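Local coordinates for exodeoxyribonuclease 10 (Escherichia coli, PDB 4FZX), which degrades single- and double-stranded DNA from the 3' end, using magnesium, as an exonuclease of DNA repair, at residues Met1-Gln13 against His134-Leu147. Numbering follows the deposited sequence.
With NA (sodium ion), chain G; NA (sodium ion), chain E; nucleotides of chain A.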
HETATM    1  N   MSE C   1     -10.968 -28.421 -17.114  1.00 25.97           N
HETATM    2  CA  MSE C   1     -10.594 -28.175 -18.532  1.00 25.56           C
HETATM    3  C   MSE C   1     -10.730 -26.694 -18.882  1.00 24.10           C
HETATM    4  O   MSE C   1     -11.789 -26.091 -18.698  1.00 23.01           O
HETATM    5  CB  MSE C   1     -11.464 -29.009 -19.466  1.00 26.46           C
HETATM    6  CG  MSE C   1     -11.057 -28.903 -20.927  1.00 33.78           C
HETATM    7 SE   MSE C   1     -11.993 -27.457 -21.867  1.00 52.04          SE
HETATM    8  CE  MSE C   1     -13.617 -28.444 -22.377  1.00 41.06           C
ATOM      9  N   LEU C   2      -9.661 -26.126 -19.432  1.00 20.86           N
ATOM     10  CA  LEU C   2      -9.698 -24.761 -19.914  1.00 18.23           C
ATOM     11  C   LEU C   2      -9.592 -24.745 -21.428  1.00 16.40           C
ATOM     12  O   LEU C   2      -8.783 -25.471 -22.011  1.00 16.61           O
ATOM     13  CB  LEU C   2      -8.558 -23.976 -19.285  1.00 18.34           C
ATOM     14  CG  LEU C   2      -8.543 -24.158 -17.767  1.00 20.76           C
ATOM     15  CD1 LEU C   2      -7.160 -24.556 -17.274  1.00 23.29           C
ATOM     16  CD2 LEU C   2      -9.016 -22.885 -17.101  1.00 22.50           C
ATOM     17  N   ARG C   3     -10.470 -23.992 -22.069  1.00 13.01           N
ATOM     18  CA  ARG C   3     -10.430 -23.881 -23.513  1.00 12.84           C
ATOM     19  C   ARG C   3      -9.717 -22.596 -23.937  1.00 11.99           C
ATOM     20  O   ARG C   3     -10.157 -21.500 -23.612  1.00 10.10           O
ATOM     21  CB  ARG C   3     -11.830 -23.934 -24.095  1.00 12.81           C
ATOM     22  CG  ARG C   3     -11.873 -23.849 -25.593  1.00 10.65           C
ATOM     23  CD  ARG C   3     -13.140 -24.457 -26.114  1.00 12.28           C
ATOM     24  NE  ARG C   3     -13.135 -25.899 -25.901  1.00 10.22           N
ATOM     25  CZ  ARG C   3     -14.201 -26.682 -26.022  1.00 14.32           C
ATOM     26  NH1 ARG C   3     -15.387 -26.163 -26.346  1.00 12.76           N
ATOM     27  NH2 ARG C   3     -14.074 -27.993 -25.842  1.00 13.45           N
ATOM     28  N   ILE C   4      -8.565 -22.754 -24.577  1.00 10.53           N
ATOM     29  CA  ILE C   4      -7.812 -21.618 -25.058  1.00 12.12           C
ATOM     30  C   ILE C   4      -8.371 -21.241 -26.413  1.00 12.45           C
ATOM     31  O   ILE C   4      -8.612 -22.116 -27.240  1.00 12.71           O
ATOM     32  CB  ILE C   4      -6.292 -21.947 -25.192  1.00 12.71           C
ATOM     33  CG1 ILE C   4      -5.654 -22.108 -23.811  1.00 12.11           C
ATOM     34  CG2 ILE C   4      -5.568 -20.859 -26.012  1.00 11.75           C
ATOM     35  CD1 ILE C   4      -6.282 -23.226 -22.968  1.00 14.84           C
ATOM     36  N   ILE C   5      -8.646 -19.949 -26.598  1.00 13.19           N
ATOM     37  CA  ILE C   5      -9.252 -19.421 -27.823  1.00 14.26           C
ATOM     38  C   ILE C   5      -8.323 -18.381 -28.448  1.00 13.82           C
ATOM     39  O   ILE C   5      -7.743 -17.553 -27.744  1.00 11.31           O
ATOM     40  CB  ILE C   5     -10.612 -18.703 -27.530  1.00 16.55           C
ATOM     41  CG1 ILE C   5     -11.719 -19.713 -27.278  1.00 20.11           C
ATOM     42  CG2 ILE C   5     -11.041 -17.844 -28.740  1.00 17.24           C
ATOM     43  CD1 ILE C   5     -12.630 -19.899 -28.478  1.00 24.22           C
ATOM     44  N   ASP C   6      -8.244 -18.381 -29.776  1.00 14.23           N
ATOM     45  CA  ASP C   6      -7.649 -17.265 -30.499  1.00 14.48           C
ATOM     46  C   ASP C   6      -8.432 -16.940 -31.760  1.00 15.04           C
ATOM     47  O   ASP C   6      -8.992 -17.826 -32.406  1.00 14.54           O
ATOM     48  CB  ASP C   6      -6.180 -17.539 -30.843  1.00 14.10           C
ATOM     49  CG  ASP C   6      -5.488 -16.328 -31.479  1.00 15.64           C
ATOM     50  OD1 ASP C   6      -5.160 -15.368 -30.756  1.00 17.85           O
ATOM     51  OD2 ASP C   6      -5.259 -16.338 -32.702  1.00 17.24           O
ATOM     52  N   THR C   7      -8.371 -15.668 -32.142  1.00 14.28           N
ATOM     53  CA  THR C   7      -9.152 -15.113 -33.233  1.00 15.07           C
ATOM     54  C   THR C   7      -8.231 -14.185 -34.045  1.00 12.72           C
ATOM     55  O   THR C   7      -7.639 -13.277 -33.500  1.00 13.28           O
ATOM     56  CB  THR C   7     -10.311 -14.243 -32.659  1.00 15.73           C
ATOM     57  OG1 THR C   7     -11.246 -15.084 -31.972  1.00 21.10           O
ATOM     58  CG2 THR C   7     -11.019 -13.529 -33.747  1.00 19.32           C
ATOM     59  N   GLU C   8      -8.114 -14.407 -35.342  1.00 11.55           N
ATOM     60  CA  GLU C   8      -7.535 -13.393 -36.211  1.00 10.79           C
ATOM     61  C   GLU C   8      -8.659 -12.644 -36.921  1.00  9.96           C
ATOM     62  O   GLU C   8      -9.694 -13.226 -37.228  1.00  9.96           O
ATOM     63  CB  GLU C   8      -6.573 -14.018 -37.229  1.00 11.05           C
ATOM     64  CG  GLU C   8      -5.511 -14.951 -36.627  1.00 11.89           C
ATOM     65  CD  GLU C   8      -4.587 -14.251 -35.627  1.00 16.73           C
ATOM     66  OE1 GLU C   8      -4.190 -13.084 -35.860  1.00 15.43           O
ATOM     67  OE2 GLU C   8      -4.239 -14.884 -34.609  1.00 18.71           O
ATOM     68  N   THR C   9      -8.440 -11.354 -37.171  1.00  9.03           N
ATOM     69  CA  THR C   9      -9.511 -10.409 -37.473  1.00  7.98           C
ATOM     70  C   THR C   9      -9.145  -9.497 -38.646  1.00  8.88           C
ATOM     71  O   THR C   9      -8.003  -9.456 -39.096  1.00  7.94           O
ATOM     72  CB  THR C   9      -9.848  -9.519 -36.250  1.00  8.33           C
ATOM     73  OG1 THR C   9      -8.664  -8.857 -35.800  1.00  9.82           O
ATOM     74  CG2 THR C   9     -10.439 -10.356 -35.086  1.00  7.08           C
ATOM     75  N   CYS C  10     -10.131  -8.762 -39.135  1.00  9.97           N
ATOM     76  CA  CYS C  10      -9.915  -7.770 -40.173  1.00 10.65           C
ATOM     77  C   CYS C  10      -9.197  -6.537 -39.659  1.00 10.99           C
ATOM     78  O   CYS C  10      -8.833  -5.658 -40.429  1.00 13.25           O
ATOM     79  CB  CYS C  10     -11.254  -7.368 -40.791  1.00 10.13           C
ATOM     80  SG  CYS C  10     -12.104  -8.739 -41.578  1.00 11.31           S
ATOM     81  N   GLY C  11      -8.998  -6.463 -38.356  1.00 12.48           N
ATOM     82  CA  GLY C  11      -8.459  -5.257 -37.740  1.00 11.38           C
ATOM     83  C   GLY C  11      -8.914  -5.207 -36.303  1.00 12.16           C
ATOM     84  O   GLY C  11      -9.458  -6.177 -35.789  1.00 12.00           O
ATOM     85  N   LEU C  12      -8.663  -4.086 -35.644  1.00 13.03           N
ATOM     86  CA  LEU C  12      -8.782  -4.010 -34.204  1.00 14.64           C
ATOM     87  C   LEU C  12     -10.211  -3.762 -33.755  1.00 15.54           C
ATOM     88  O   LEU C  12     -10.548  -4.004 -32.593  1.00 16.52           O
ATOM     89  CB  LEU C  12      -7.854  -2.931 -33.645  1.00 15.36           C
ATOM     90  CG  LEU C  12      -6.376  -3.334 -33.639  1.00 16.40           C
ATOM     91  CD1 LEU C  12      -5.510  -2.204 -33.065  1.00 14.70           C
ATOM     92  CD2 LEU C  12      -6.182  -4.640 -32.867  1.00 11.68           C
ATOM     93  N   GLN C  13     -11.059  -3.324 -34.686  1.00 16.03           N
ATOM     94  CA  GLN C  13     -12.491  -3.235 -34.432  1.00 17.66           C
ATOM     95  C   GLN C  13     -13.249  -4.550 -34.651  1.00 16.71           C
ATOM     96  O   GLN C  13     -14.418  -4.658 -34.293  1.00 15.43           O
ATOM     97  CB  GLN C  13     -13.114  -2.120 -35.261  1.00 18.84           C
ATOM     98  CG  GLN C  13     -12.730  -0.729 -34.784  1.00 25.64           C
ATOM     99  CD  GLN C  13     -11.267  -0.415 -35.044  1.00 32.43           C
ATOM    100  OE1 GLN C  13     -10.820  -0.393 -36.194  1.00 32.97           O
ATOM    101  NE2 GLN C  13     -10.510  -0.181 -33.972  1.00 34.81           N
ATOM    102  N   HIS C 134       0.590 -15.984 -35.613  1.00 15.00           N
ATOM    103  CA  HIS C 134      -0.542 -15.160 -36.049  1.00 15.73           C
ATOM    104  C   HIS C 134      -1.520 -15.913 -36.949  1.00 14.66           C
ATOM    105  O   HIS C 134      -2.443 -15.320 -37.503  1.00 14.57           O
ATOM    106  CB  HIS C 134      -0.065 -13.887 -36.743  1.00 17.05           C
ATOM    107  CG  HIS C 134       0.892 -13.080 -35.930  1.00 20.06           C
ATOM    108  ND1 HIS C 134       0.524 -12.446 -34.763  1.00 23.92           N
ATOM    109  CD2 HIS C 134       2.201 -12.790 -36.121  1.00 25.50           C
ATOM    110  CE1 HIS C 134       1.565 -11.798 -34.270  1.00 27.08           C
ATOM    111  NE2 HIS C 134       2.593 -11.985 -35.079  1.00 28.40           N
ATOM    112  N   ARG C 135      -1.364 -17.228 -37.036  1.00 12.85           N
ATOM    113  CA  ARG C 135      -2.480 -18.068 -37.437  1.00 11.00           C
ATOM    114  C   ARG C 135      -3.101 -18.651 -36.186  1.00 11.10           C
ATOM    115  O   ARG C 135      -2.393 -19.051 -35.269  1.00 11.87           O
ATOM    116  CB  ARG C 135      -2.046 -19.156 -38.417  1.00 10.12           C
ATOM    117  CG  ARG C 135      -1.572 -18.612 -39.796  1.00  9.40           C
ATOM    118  CD  ARG C 135      -2.720 -17.974 -40.616  1.00  4.95           C
ATOM    119  NE  ARG C 135      -3.815 -18.919 -40.846  1.00  8.03           N
ATOM    120  CZ  ARG C 135      -3.850 -19.821 -41.824  1.00  9.51           C
ATOM    121  NH1 ARG C 135      -2.887 -19.863 -42.742  1.00  9.20           N
ATOM    122  NH2 ARG C 135      -4.875 -20.657 -41.910  1.00  8.05           N
ATOM    123  N   ALA C 136      -4.428 -18.632 -36.123  1.00  9.87           N
ATOM    124  CA  ALA C 136      -5.123 -18.824 -34.865  1.00  9.42           C
ATOM    125  C   ALA C 136      -4.686 -20.072 -34.103  1.00  9.22           C
ATOM    126  O   ALA C 136      -4.391 -19.980 -32.915  1.00  9.34           O
ATOM    127  CB  ALA C 136      -6.634 -18.816 -35.077  1.00 10.13           C
ATOM    128  N   LEU C 137      -4.650 -21.234 -34.773  1.00  7.73           N
ATOM    129  CA  LEU C 137      -4.316 -22.485 -34.082  1.00  8.14           C
ATOM    130  C   LEU C 137      -2.888 -22.474 -33.571  1.00  8.48           C
ATOM    131  O   LEU C 137      -2.598 -22.980 -32.488  1.00  9.94           O
ATOM    132  CB  LEU C 137      -4.549 -23.717 -34.976  1.00  7.07           C
ATOM    133  CG  LEU C 137      -4.467 -25.055 -34.232  1.00  9.60           C
ATOM    134  CD1 LEU C 137      -5.553 -25.148 -33.142  1.00  7.50           C
ATOM    135  CD2 LEU C 137      -4.532 -26.262 -35.164  1.00  5.93           C
ATOM    136  N   TYR C 138      -1.996 -21.857 -34.336  1.00  8.99           N
ATOM    137  CA  TYR C 138      -0.610 -21.720 -33.919  1.00  8.50           C
ATOM    138  C   TYR C 138      -0.517 -20.933 -32.614  1.00  8.89           C
ATOM    139  O   TYR C 138       0.089 -21.401 -31.634  1.00  9.53           O
ATOM    140  CB  TYR C 138       0.194 -21.046 -35.030  1.00  9.37           C
ATOM    141  CG  TYR C 138       1.677 -21.051 -34.810  1.00 11.18           C
ATOM    142  CD1 TYR C 138       2.261 -20.210 -33.866  1.00  9.35           C
ATOM    143  CD2 TYR C 138       2.506 -21.882 -35.561  1.00 11.70           C
ATOM    144  CE1 TYR C 138       3.628 -20.200 -33.673  1.00 13.07           C
ATOM    145  CE2 TYR C 138       3.884 -21.881 -35.368  1.00 12.83           C
ATOM    146  CZ  TYR C 138       4.434 -21.031 -34.430  1.00 16.52           C
ATOM    147  OH  TYR C 138       5.795 -21.041 -34.215  1.00 27.75           O
ATOM    148  N   ASP C 139      -1.184 -19.779 -32.565  1.00  7.23           N
ATOM    149  CA  ASP C 139      -1.142 -18.940 -31.376  1.00  8.04           C
ATOM    150  C   ASP C 139      -1.842 -19.574 -30.171  1.00  9.80           C
ATOM    151  O   ASP C 139      -1.501 -19.269 -29.018  1.00 11.58           O
ATOM    152  CB  ASP C 139      -1.745 -17.572 -31.656  1.00  9.21           C
ATOM    153  CG  ASP C 139      -0.841 -16.685 -32.520  1.00 13.22           C
ATOM    154  OD1 ASP C 139       0.190 -17.173 -33.041  1.00 14.90           O
ATOM    155  OD2 ASP C 139      -1.195 -15.498 -32.711  1.00 16.46           O
ATOM    156  N   CYS C 140      -2.832 -20.432 -30.428  1.00  9.82           N
ATOM    157  CA  CYS C 140      -3.484 -21.200 -29.361  1.00 10.70           C
ATOM    158  C   CYS C 140      -2.492 -22.083 -28.634  1.00 10.20           C
ATOM    159  O   CYS C 140      -2.552 -22.213 -27.425  1.00  9.81           O
ATOM    160  CB  CYS C 140      -4.634 -22.063 -29.918  1.00 10.71           C
ATOM    161  SG  CYS C 140      -6.170 -21.154 -30.200  1.00 15.09           S
ATOM    162  N   TYR C 141      -1.596 -22.712 -29.387  1.00 10.67           N
ATOM    163  CA  TYR C 141      -0.550 -23.554 -28.804  1.00 10.67           C
ATOM    164  C   TYR C 141       0.451 -22.756 -27.983  1.00 10.57           C
ATOM    165  O   TYR C 141       0.922 -23.218 -26.939  1.00 11.58           O
ATOM    166  CB  TYR C 141       0.165 -24.359 -29.893  1.00 10.46           C
ATOM    167  CG  TYR C 141      -0.568 -25.628 -30.236  1.00 10.68           C
ATOM    168  CD1 TYR C 141      -0.398 -26.773 -29.464  1.00 11.07           C
ATOM    169  CD2 TYR C 141      -1.538 -25.646 -31.234  1.00 12.17           C
ATOM    170  CE1 TYR C 141      -1.100 -27.934 -29.731  1.00  8.47           C
ATOM    171  CE2 TYR C 141      -2.269 -26.800 -31.496  1.00 15.02           C
ATOM    172  CZ  TYR C 141      -2.027 -27.947 -30.745  1.00 13.87           C
ATOM    173  OH  TYR C 141      -2.733 -29.102 -30.993  1.00 17.02           O
ATOM    174  N   ILE C 142       0.741 -21.540 -28.435  1.00 10.22           N
ATOM    175  CA  ILE C 142       1.622 -20.637 -27.701  1.00  9.43           C
ATOM    176  C   ILE C 142       0.969 -20.241 -26.377  1.00  9.48           C
ATOM    177  O   ILE C 142       1.568 -20.362 -25.315  1.00  9.71           O
ATOM    178  CB  ILE C 142       1.910 -19.347 -28.515  1.00  8.86           C
ATOM    179  CG1 ILE C 142       2.596 -19.680 -29.847  1.00  9.30           C
ATOM    180  CG2 ILE C 142       2.738 -18.375 -27.691  1.00  8.36           C
ATOM    181  CD1 ILE C 142       3.812 -20.572 -29.722  1.00 12.71           C
ATOM    182  N   THR C 143      -0.288 -19.829 -26.449  1.00  9.76           N
ATOM    183  CA  THR C 143      -0.991 -19.330 -25.281  1.00 10.35           C
ATOM    184  C   THR C 143      -1.261 -20.460 -24.294  1.00 10.75           C
ATOM    185  O   THR C 143      -1.036 -20.303 -23.098  1.00 11.45           O
ATOM    186  CB  THR C 143      -2.285 -18.624 -25.687  1.00  9.94           C
ATOM    187  OG1 THR C 143      -1.964 -17.582 -26.614  1.00 12.05           O
ATOM    188  CG2 THR C 143      -3.014 -18.021 -24.471  1.00  7.21           C
ATOM    189  N   ALA C 144      -1.599 -21.636 -24.814  1.00 10.52           N
ATOM    190  CA  ALA C 144      -1.781 -22.811 -23.967  1.00 11.15           C
ATOM    191  C   ALA C 144      -0.487 -23.151 -23.238  1.00 11.81           C
ATOM    192  O   ALA C 144      -0.490 -23.368 -22.020  1.00 12.41           O
ATOM    193  CB  ALA C 144      -2.266 -24.008 -24.794  1.00  9.73           C
ATOM    194  N   ALA C 145       0.627 -23.177 -23.969  1.00 12.26           N
ATOM    195  CA  ALA C 145       1.931 -23.400 -23.326  1.00 12.94           C
ATOM    196  C   ALA C 145       2.195 -22.354 -22.244  1.00 12.64           C
ATOM    197  O   ALA C 145       2.688 -22.668 -21.165  1.00 14.22           O
ATOM    198  CB  ALA C 145       3.074 -23.407 -24.371  1.00 12.28           C
ATOM    199  N   LEU C 146       1.858 -21.104 -22.536  1.00 12.64           N
ATOM    200  CA  LEU C 146       2.004 -20.042 -21.561  1.00 11.66           C
ATOM    201  C   LEU C 146       1.116 -20.264 -20.332  1.00 12.01           C
ATOM    202  O   LEU C 146       1.532 -20.011 -19.207  1.00 12.57           O
ATOM    203  CB  LEU C 146       1.692 -18.692 -22.197  1.00 11.39           C
ATOM    204  CG  LEU C 146       1.605 -17.515 -21.229  1.00 11.66           C
ATOM    205  CD1 LEU C 146       2.928 -17.318 -20.458  1.00 11.02           C
ATOM    206  CD2 LEU C 146       1.177 -16.236 -21.955  1.00 11.21           C
ATOM    207  N   LEU C 147      -0.102 -20.748 -20.549  1.00 11.53           N
ATOM    208  CA  LEU C 147      -1.043 -20.937 -19.458  1.00 11.83           C
ATOM    209  C   LEU C 147      -0.587 -22.086 -18.555  1.00 12.46           C
ATOM    210  O   LEU C 147      -0.642 -21.988 -17.329  1.00 13.06           O
ATOM    211  CB  LEU C 147      -2.449 -21.212 -20.005  1.00 11.56           C
ATOM    212  CG  LEU C 147      -3.422 -21.805 -18.975  1.00 12.62           C
ATOM    213  CD1 LEU C 147      -3.891 -20.731 -17.959  1.00  8.24           C
ATOM    214  CD2 LEU C 147      -4.590 -22.463 -19.656  1.00  8.10           C
TER
HETATM  215 NA    NA G 201      -3.118 -14.383 -32.723  1.00 24.09          NA
HETATM  216 NA    NA E 101      -5.127 -13.063 -30.016  1.00 25.51          NA
ATOM    217  P    DG A  17      -3.498 -10.879 -31.792  1.00 10.08           P
ATOM    218  OP1  DG A  17      -3.820 -12.308 -31.963  1.00 14.68           O
ATOM    219  OP2  DG A  17      -2.081 -10.483 -31.688  1.00 11.88           O
ATOM    220  O5'  DG A  17      -4.185 -10.028 -32.940  1.00 12.51           O
ATOM    221  C5'  DG A  17      -5.539 -10.275 -33.262  1.00 11.45           C
ATOM    222  C4'  DG A  17      -5.938  -9.619 -34.566  1.00 11.09           C
ATOM    223  O4'  DG A  17      -5.995  -8.203 -34.354  1.00 12.62           O
ATOM    224  C3'  DG A  17      -4.998  -9.810 -35.750  1.00 12.15           C
ATOM    225  O3'  DG A  17      -5.364 -11.001 -36.423  1.00 14.84           O
ATOM    226  C2'  DG A  17      -5.302  -8.581 -36.607  1.00 11.40           C
ATOM    227  C1'  DG A  17      -5.646  -7.537 -35.550  1.00 17.06           C
ATOM    228  N9   DG A  17      -4.520  -6.704 -35.195  1.00 17.95           N
ATOM    229  C8   DG A  17      -3.568  -6.980 -34.244  1.00 16.69           C
ATOM    230  N7   DG A  17      -2.676  -6.045 -34.136  1.00 18.30           N
ATOM    231  C5   DG A  17      -3.085  -5.092 -35.064  1.00 20.90           C
ATOM    232  C6   DG A  17      -2.505  -3.852 -35.380  1.00 25.48           C
ATOM    233  O6   DG A  17      -1.498  -3.348 -34.861  1.00 28.05           O
ATOM    234  N1   DG A  17      -3.214  -3.193 -36.388  1.00 27.29           N
ATOM    235  C2   DG A  17      -4.359  -3.682 -37.002  1.00 29.32           C
ATOM    236  N2   DG A  17      -4.915  -2.912 -37.965  1.00 30.62           N
ATOM    237  N3   DG A  17      -4.905  -4.860 -36.712  1.00 20.68           N
ATOM    238  C4   DG A  17      -4.207  -5.493 -35.738  1.00 18.76           C
ATOM    239  P    DA A  16      -0.199  -8.720 -28.021  1.00 10.99           P
ATOM    240  OP1  DA A  16       0.066 -10.156 -27.800  1.00 13.51           O
ATOM    241  OP2  DA A  16       0.617  -7.882 -28.946  1.00 16.88           O
ATOM    242  O5'  DA A  16      -1.743  -8.573 -28.437  1.00 12.82           O
ATOM    243  C5'  DA A  16      -2.750  -9.301 -27.763  1.00  9.29           C
ATOM    244  C4'  DA A  16      -4.100  -9.076 -28.438  1.00  9.43           C
ATOM    245  O4'  DA A  16      -4.612  -7.772 -28.038  1.00 10.64           O
ATOM    246  C3'  DA A  16      -4.057  -9.043 -29.971  1.00 12.80           C
ATOM    247  O3'  DA A  16      -4.285 -10.368 -30.512  1.00  9.30           O
ATOM    248  C2'  DA A  16      -5.190  -8.072 -30.318  1.00  9.16           C
ATOM    249  C1'  DA A  16      -5.163  -7.104 -29.141  1.00 11.51           C
ATOM    250  N9   DA A  16      -4.365  -5.937 -29.434  1.00 14.42           N
ATOM    251  C8   DA A  16      -3.094  -5.899 -29.906  1.00 19.10           C
ATOM    252  N7   DA A  16      -2.670  -4.690 -30.167  1.00 20.55           N
ATOM    253  C5   DA A  16      -3.737  -3.890 -29.833  1.00 15.96           C
ATOM    254  C6   DA A  16      -3.922  -2.504 -29.905  1.00 19.96           C
ATOM    255  N6   DA A  16      -2.979  -1.656 -30.324  1.00 19.71           N
ATOM    256  N1   DA A  16      -5.124  -2.029 -29.542  1.00 25.01           N
ATOM    257  C2   DA A  16      -6.069  -2.896 -29.136  1.00 26.61           C
ATOM    258  N3   DA A  16      -6.016  -4.227 -29.038  1.00 19.36           N
ATOM    259  C4   DA A  16      -4.799  -4.648 -29.403  1.00 17.27           C
TER
HETATM  260  O   HOH W   1      -3.454 -16.555 -28.637  1.00 20.24           O
HETATM  261  O   HOH W   2      -7.103 -12.949 -30.877  1.00 19.33           O
HETATM  262  O   HOH W   3      -1.988 -12.630 -34.275  1.00 34.93           O
HETATM  263  O   HOH W   4      -2.815 -13.841 -29.382  1.00 27.69           O
HETATM  264  O   HOH W   5      -6.000 -12.970 -27.850  1.00 16.90           O
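Glu8 and Asp139 meet through a sodium ion at the heart of the RNase H-like fold of this DEDDh exonuclease, where strand 2-9 packs against helix 136-154. Glu8 CB lies 3.3 Å from O3' of the nucleotide DG17 of the DNA chain. CG, beside the backbone N (chi1 -51°), sits 3.2 Å from His134 O, and the bend at chi2 (-61°) brings CD to 3.0 Å from the same oxygen. At the tip the carboxylate splits its work: OE2 binds the sodium at 2.2 Å, while OE1 takes a very short hydrogen bond from DG17 O3' and another from a water that also contacts His134 ND1. Asp139 OD2 reaches the same ion from the helix, and Asp6 OD2 joins it at a longer 2.9 Å, while Asp6 OD1 binds a second sodium. Farther along the strand, Ile4 lays CG1 on Ala144 and CD1 on Leu147 CD2. Past the strand's end, Leu12 lodges between the last two bases, CD1 3.5 Å from DA16 N1 and CD2 equally near DG17 N9; an alanine here would probably leave a gap between them and let the terminal base shift. Thr9 N donates to DG17 O3' at 3.2 Å, bent to 154°.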